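Local coordinates for probable acetyltransferase (Pseudomonas aeruginosa PAO1, PDB 2EUI), which is of unknown function but probably transfers an acyl group, such as acetyl, to an acceptor not yet identified, at residues Val4-Glu9 with Ser47-Ala52; Gly62-Tyr67 with Trp79-Ile84. All coordinates share one frame; numbering follows the deposited sequence.

Contact 1: residues Val4-Glu9 with Ser47-Ala52; sequences VQATLE and SVIYLA
In Gln5, CG lies anti to the backbone N (chi1 178°), and CG1 of Val48 is placed likewise (chi1 179°); the two side chains touch. The Gln5 chain then bends at chi2, and the two side chains cross at about a right angle. NE2 of Gln5 comes to 3.3 Å from CG1 of Val48. The same CG1 also lies over one face of the Tyr50 ring, offset toward its rim. Tyr50 and Gln5 form a non-hydrogen-bonded pair. The next pair, Val4 and Leu51, is hydrogen-bonded both ways: Val4 N reaches Leu51 O at 2.9 Å, and Leu51 N reaches Val4 O at 2.8 Å. This is the antiparallel pairing of the N-terminal strand with strand 48-53 at one margin of the GNAT sheet, counted within this chain. Beyond it, Ala6 N gives a nearly straight bond to Ile49 O (2.8 Å, 171° at the hydrogen). Ala6 turns its CB toward strand 48-53, where it meets CG2 of Ile49 at 3.4 Å and CD1 of Leu51 at 3.7 Å. Leu42 of helix 31-44 also packs on Ala6, while His102 meets the Tyr50 ring edge-to-face.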
loop_
_atom_site.group_PDB
_atom_site.type_symbol
_atom_site.label_atom_id
_atom_site.label_comp_id
_atom_site.label_asym_id
_atom_site.label_seq_id
_atom_site.Cartn_x
_atom_site.Cartn_y
_atom_site.Cartn_z
ATOM N N VAL A 4 21.901 -1.511 5.890
ATOM C CA VAL A 4 21.447 -1.739 7.252
ATOM C C VAL A 4 19.994 -1.301 7.426
ATOM O O VAL A 4 19.557 -0.321 6.813
ATOM C CB VAL A 4 22.357 -0.968 8.243
ATOM C CG1 VAL A 4 21.560 -0.457 9.438
ATOM C CG2 VAL A 4 23.475 -1.875 8.708
ATOM N N GLN A 5 19.238 -2.021 8.251
ATOM C CA GLN A 5 17.855 -1.628 8.465
ATOM C C GLN A 5 17.744 -0.471 9.443
ATOM O O GLN A 5 18.268 -0.512 10.553
ATOM C CB GLN A 5 17.014 -2.795 8.957
ATOM C CG GLN A 5 15.569 -2.417 9.233
ATOM C CD GLN A 5 14.607 -3.562 8.962
ATOM O OE1 GLN A 5 15.024 -4.688 8.719
ATOM N NE2 GLN A 5 13.313 -3.278 9.004
ATOM N N ALA A 6 17.064 0.579 9.012
ATOM C CA ALA A 6 16.878 1.747 9.843
ATOM C C ALA A 6 16.036 1.418 11.069
ATOM O O ALA A 6 15.057 0.681 10.988
ATOM C CB ALA A 6 16.209 2.847 9.037
ATOM N N THR A 7 16.447 1.952 12.209
ATOM C CA THR A 7 15.707 1.784 13.450
ATOM C C THR A 7 15.607 3.194 14.003
ATOM O O THR A 7 16.126 4.141 13.391
ATOM C CB THR A 7 16.443 0.888 14.474
ATOM O OG1 THR A 7 17.667 1.512 14.874
ATOM C CG2 THR A 7 16.748 -0.461 13.874
ATOM N N LEU A 8 14.959 3.342 15.154
ATOM C CA LEU A 8 14.805 4.656 15.770
ATOM C C LEU A 8 16.155 5.362 15.934
ATOM O O LEU A 8 16.224 6.583 15.874
ATOM C CB LEU A 8 14.103 4.518 17.126
ATOM C CG LEU A 8 13.207 5.699 17.516
ATOM C CD1 LEU A 8 12.167 5.917 16.434
ATOM C CD2 LEU A 8 12.524 5.437 18.843
ATOM N N GLU A 9 17.225 4.588 16.111
ATOM C CA GLU A 9 18.567 5.143 16.281
ATOM C C GLU A 9 18.987 6.023 15.122
ATOM O O GLU A 9 19.567 7.087 15.331
ATOM C CB GLU A 9 19.615 4.036 16.406
ATOM C CG GLU A 9 19.379 3.003 17.493
ATOM C CD GLU A 9 20.224 1.748 17.274
ATOM O OE1 GLU A 9 21.462 1.888 17.180
ATOM O OE2 GLU A 9 19.651 0.633 17.188
ATOM N N SER A 47 6.964 0.178 8.389
ATOM C CA SER A 47 7.651 0.120 7.112
ATOM C C SER A 47 9.052 -0.385 7.351
ATOM O O SER A 47 9.524 -0.404 8.485
ATOM C CB SER A 47 7.728 1.502 6.474
ATOM O OG SER A 47 8.746 2.267 7.087
ATOM N N VAL A 48 9.702 -0.813 6.277
ATOM C CA VAL A 48 11.069 -1.289 6.349
ATOM C C VAL A 48 11.864 -0.257 5.572
ATOM O O VAL A 48 11.579 -0.003 4.403
ATOM C CB VAL A 48 11.244 -2.667 5.671
ATOM C CG1 VAL A 48 12.694 -3.109 5.754
ATOM C CG2 VAL A 48 10.347 -3.686 6.325
ATOM N N ILE A 49 12.840 0.348 6.237
ATOM C CA ILE A 49 13.696 1.353 5.626
ATOM C C ILE A 49 15.132 0.838 5.567
ATOM O O ILE A 49 15.738 0.567 6.598
ATOM C CB ILE A 49 13.667 2.660 6.450
ATOM C CG1 ILE A 49 12.291 3.312 6.310
ATOM C CG2 ILE A 49 14.812 3.599 6.025
ATOM C CD1 ILE A 49 12.123 4.569 7.122
ATOM N N TYR A 50 15.674 0.693 4.364
ATOM C CA TYR A 50 17.051 0.233 4.227
ATOM C C TYR A 50 17.961 1.435 4.030
ATOM O O TYR A 50 17.615 2.374 3.320
ATOM C CB TYR A 50 17.199 -0.736 3.049
ATOM C CG TYR A 50 16.519 -2.063 3.261
ATOM C CD1 TYR A 50 16.865 -2.884 4.335
ATOM C CD2 TYR A 50 15.497 -2.483 2.413
ATOM C CE1 TYR A 50 16.203 -4.091 4.563
ATOM C CE2 TYR A 50 14.827 -3.686 2.629
ATOM C CZ TYR A 50 15.182 -4.483 3.705
ATOM O OH TYR A 50 14.501 -5.659 3.932
ATOM N N LEU A 51 19.118 1.391 4.681
ATOM C CA LEU A 51 20.102 2.462 4.616
ATOM C C LEU A 51 21.423 1.980 4.033
ATOM O O LEU A 51 21.982 0.987 4.502
ATOM C CB LEU A 51 20.380 3.023 6.019
ATOM C CG LEU A 51 19.205 3.552 6.842
ATOM C CD1 LEU A 51 19.664 3.951 8.246
ATOM C CD2 LEU A 51 18.579 4.721 6.107
ATOM N N ALA A 52 21.916 2.684 3.016
ATOM C CA ALA A 52 23.206 2.354 2.399
ATOM C C ALA A 52 24.260 3.213 3.093
ATOM O O ALA A 52 24.258 4.442 2.953
ATOM C CB ALA A 52 23.185 2.661 0.892
#

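Contact 2: residues Gly62-Tyr67 with Trp79-Ile84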
loop_
_atom_site.group_PDB
_atom_site.type_symbol
_atom_site.label_atom_id
_atom_site.label_comp_id
_atom_site.label_asym_id
_atom_site.label_seq_id
_atom_site.Cartn_x
_atom_site.Cartn_y
_atom_site.Cartn_z
ATOM N N GLY A 62 22.404 6.780 0.782
ATOM C CA GLY A 62 21.094 6.666 0.178
ATOM C C GLY A 62 20.186 5.828 1.056
ATOM O O GLY A 62 20.626 5.250 2.055
ATOM N N PHE A 63 18.913 5.759 0.702
ATOM C CA PHE A 63 18.011 4.971 1.501
ATOM C C PHE A 63 16.844 4.463 0.670
ATOM O O PHE A 63 16.578 4.943 -0.429
ATOM C CB PHE A 63 17.513 5.795 2.688
ATOM C CG PHE A 63 16.500 6.819 2.315
ATOM C CD1 PHE A 63 15.154 6.487 2.239
ATOM C CD2 PHE A 63 16.892 8.101 1.966
ATOM C CE1 PHE A 63 14.218 7.417 1.815
ATOM C CE2 PHE A 63 15.954 9.039 1.540
ATOM C CZ PHE A 63 14.621 8.697 1.464
ATOM N N CYS A 64 16.140 3.492 1.226
ATOM C CA CYS A 64 15.010 2.881 0.553
ATOM C C CYS A 64 13.868 2.616 1.551
ATOM O O CYS A 64 14.114 2.357 2.728
ATOM C CB CYS A 64 15.505 1.580 -0.092
ATOM S SG CYS A 64 14.242 0.512 -0.711
ATOM N N GLN A 65 12.625 2.714 1.094
ATOM C CA GLN A 65 11.495 2.438 1.979
ATOM C C GLN A 65 10.401 1.617 1.306
ATOM O O GLN A 65 9.988 1.887 0.173
ATOM C CB GLN A 65 10.882 3.724 2.559
ATOM C CG GLN A 65 9.802 3.465 3.615
ATOM C CD GLN A 65 9.369 4.733 4.354
ATOM O OE1 GLN A 65 9.064 5.766 3.736
ATOM N NE2 GLN A 65 9.331 4.655 5.680
ATOM N N LEU A 66 9.954 0.592 2.018
ATOM C CA LEU A 66 8.907 -0.268 1.516
ATOM C C LEU A 66 7.822 -0.341 2.567
ATOM O O LEU A 66 8.104 -0.242 3.759
ATOM C CB LEU A 66 9.452 -1.676 1.244
ATOM C CG LEU A 66 10.619 -1.845 0.264
ATOM C CD1 LEU A 66 11.942 -1.564 0.953
ATOM C CD2 LEU A 66 10.616 -3.253 -0.251
ATOM N N TYR A 67 6.579 -0.486 2.123
ATOM C CA TYR A 67 5.456 -0.621 3.048
ATOM C C TYR A 67 4.884 -2.022 2.929
ATOM O O TYR A 67 4.572 -2.482 1.835
ATOM C CB TYR A 67 4.358 0.401 2.749
ATOM C CG TYR A 67 4.805 1.830 2.893
ATOM C CD1 TYR A 67 5.556 2.236 3.998
ATOM C CD2 TYR A 67 4.497 2.780 1.919
ATOM C CE1 TYR A 67 5.995 3.555 4.127
ATOM C CE2 TYR A 67 4.929 4.101 2.038
ATOM C CZ TYR A 67 5.677 4.480 3.143
ATOM O OH TYR A 67 6.093 5.783 3.282
ATOM N N TRP A 79 4.798 -6.295 -1.274
ATOM C CA TRP A 79 5.631 -5.200 -0.809
ATOM C C TRP A 79 5.471 -3.970 -1.682
ATOM O O TRP A 79 5.718 -4.013 -2.883
ATOM C CB TRP A 79 7.108 -5.615 -0.756
ATOM C CG TRP A 79 7.412 -6.523 0.381
ATOM C CD1 TRP A 79 7.566 -7.878 0.336
ATOM C CD2 TRP A 79 7.508 -6.158 1.758
ATOM N NE1 TRP A 79 7.737 -8.382 1.601
ATOM C CE2 TRP A 79 7.698 -7.344 2.498
ATOM C CE3 TRP A 79 7.424 -4.942 2.447
ATOM C CZ2 TRP A 79 7.830 -7.350 3.890
ATOM C CZ3 TRP A 79 7.554 -4.950 3.834
ATOM C CH2 TRP A 79 7.745 -6.145 4.537
ATOM N N ILE A 80 5.030 -2.879 -1.067
ATOM C CA ILE A 80 4.858 -1.628 -1.771
ATOM C C ILE A 80 6.192 -0.911 -1.655
ATOM O O ILE A 80 6.748 -0.786 -0.563
ATOM C CB ILE A 80 3.780 -0.748 -1.116
ATOM C CG1 ILE A 80 2.444 -1.487 -1.067
ATOM C CG2 ILE A 80 3.629 0.540 -1.890
ATOM C CD1 ILE A 80 1.308 -0.640 -0.523
ATOM N N LEU A 81 6.714 -0.457 -2.785
ATOM C CA LEU A 81 7.979 0.255 -2.804
ATOM C C LEU A 81 7.657 1.713 -3.073
ATOM O O LEU A 81 7.371 2.091 -4.204
ATOM C CB LEU A 81 8.863 -0.304 -3.915
ATOM C CG LEU A 81 10.276 0.247 -4.108
ATOM C CD1 LEU A 81 11.100 0.094 -2.824
ATOM C CD2 LEU A 81 10.923 -0.509 -5.260
ATOM N N ASN A 82 7.692 2.535 -2.034
ATOM C CA ASN A 82 7.377 3.948 -2.200
ATOM C C ASN A 82 8.575 4.833 -2.513
ATOM O O ASN A 82 8.528 5.607 -3.471
ATOM C CB ASN A 82 6.691 4.499 -0.942
ATOM C CG ASN A 82 6.447 6.002 -1.019
ATOM O OD1 ASN A 82 6.191 6.658 -0.008
ATOM N ND2 ASN A 82 6.520 6.550 -2.226
ATOM N N ASP A 83 9.629 4.716 -1.700
ATOM C CA ASP A 83 10.824 5.548 -1.849
ATOM C C ASP A 83 12.143 4.837 -2.104
ATOM O O ASP A 83 12.418 3.754 -1.586
ATOM C CB ASP A 83 11.044 6.421 -0.606
ATOM C CG ASP A 83 9.757 6.851 0.053
ATOM O OD1 ASP A 83 8.974 7.589 -0.588
ATOM O OD2 ASP A 83 9.537 6.449 1.223
ATOM N N ILE A 84 12.969 5.501 -2.895
ATOM C CA ILE A 84 14.301 5.041 -3.231
ATOM C C ILE A 84 15.009 6.368 -3.503
ATOM O O ILE A 84 14.456 7.248 -4.152
ATOM C CB ILE A 84 14.293 4.080 -4.474
ATOM C CG1 ILE A 84 15.722 3.720 -4.863
ATOM C CG2 ILE A 84 13.567 4.706 -5.651
ATOM C CD1 ILE A 84 16.434 2.860 -3.853
#
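Strands 62-67 and 79-84 run antiparallel, their axes 4.5 Å apart at closest approach and their directions 142° apart, with a register shift of one residue between Gln65 and Leu66. At the shift Asn82 and Asp83 both face Gln65. Gln65 O accepts Asn82 N at 3.2 Å and, weakly, Asp83 N, while Gln65 N binds Asp83 O at 2.9 Å. Past the bulge Leu66 pairs with Leu81, and Tyr67 and Ile80 then form a hydrogen-bonded pair with two backbone bonds. Side chains of Gln65 and Asp83 lie side by side and point the same way, with OD2 of Asp83 3.3 Å from CB of Gln65. The Tyr67 ring crosses Asn82, its CE2 3.5 Å from Asn82 CB. Ser72 OG of the second subunit hydrogen-bonds with Tyr67 OH, Asn82 OD1 and Asp83 OD2, so this polar group belongs to the dimer contact. On the other face, chi1 of Leu81 (-178°) sets CG anti to the backbone N, and from there CD1 of Leu81 reaches SG of Cys64 at 3.8 Å and CG of Leu66 at 3.7 Å. CB of Leu66 also meets CE3 of Trp79 at 4.0 Å. Two residues facing Gln65 make a classic beta bulge in strand 76-86, consistent with the bulged fourth strand of the GNAT fold, which in relatives lies beside the acetyl-CoA site.

Contacts 1 and 2 belong to one sheet and are joined through strands 48-53 and 60-71, which are neighbours in it. Tyr50 O probably accepts a hydrogen bond from Cys64 N, linking the two. Contact 1 is partly buried and uses an outermost strand of this chain's sheet. It has a short regular pairing, with small apolar contacts and an exposed glutamine. Contact 2 is buried, lies close to the centre of the chain and pairs the two strands of a hairpin. Its pairing is longer and broken by a bulge. One of its faces is apolar against helix 92-109. The other carries polar groups that meet the second subunit, whereas no other chain touches contact 1.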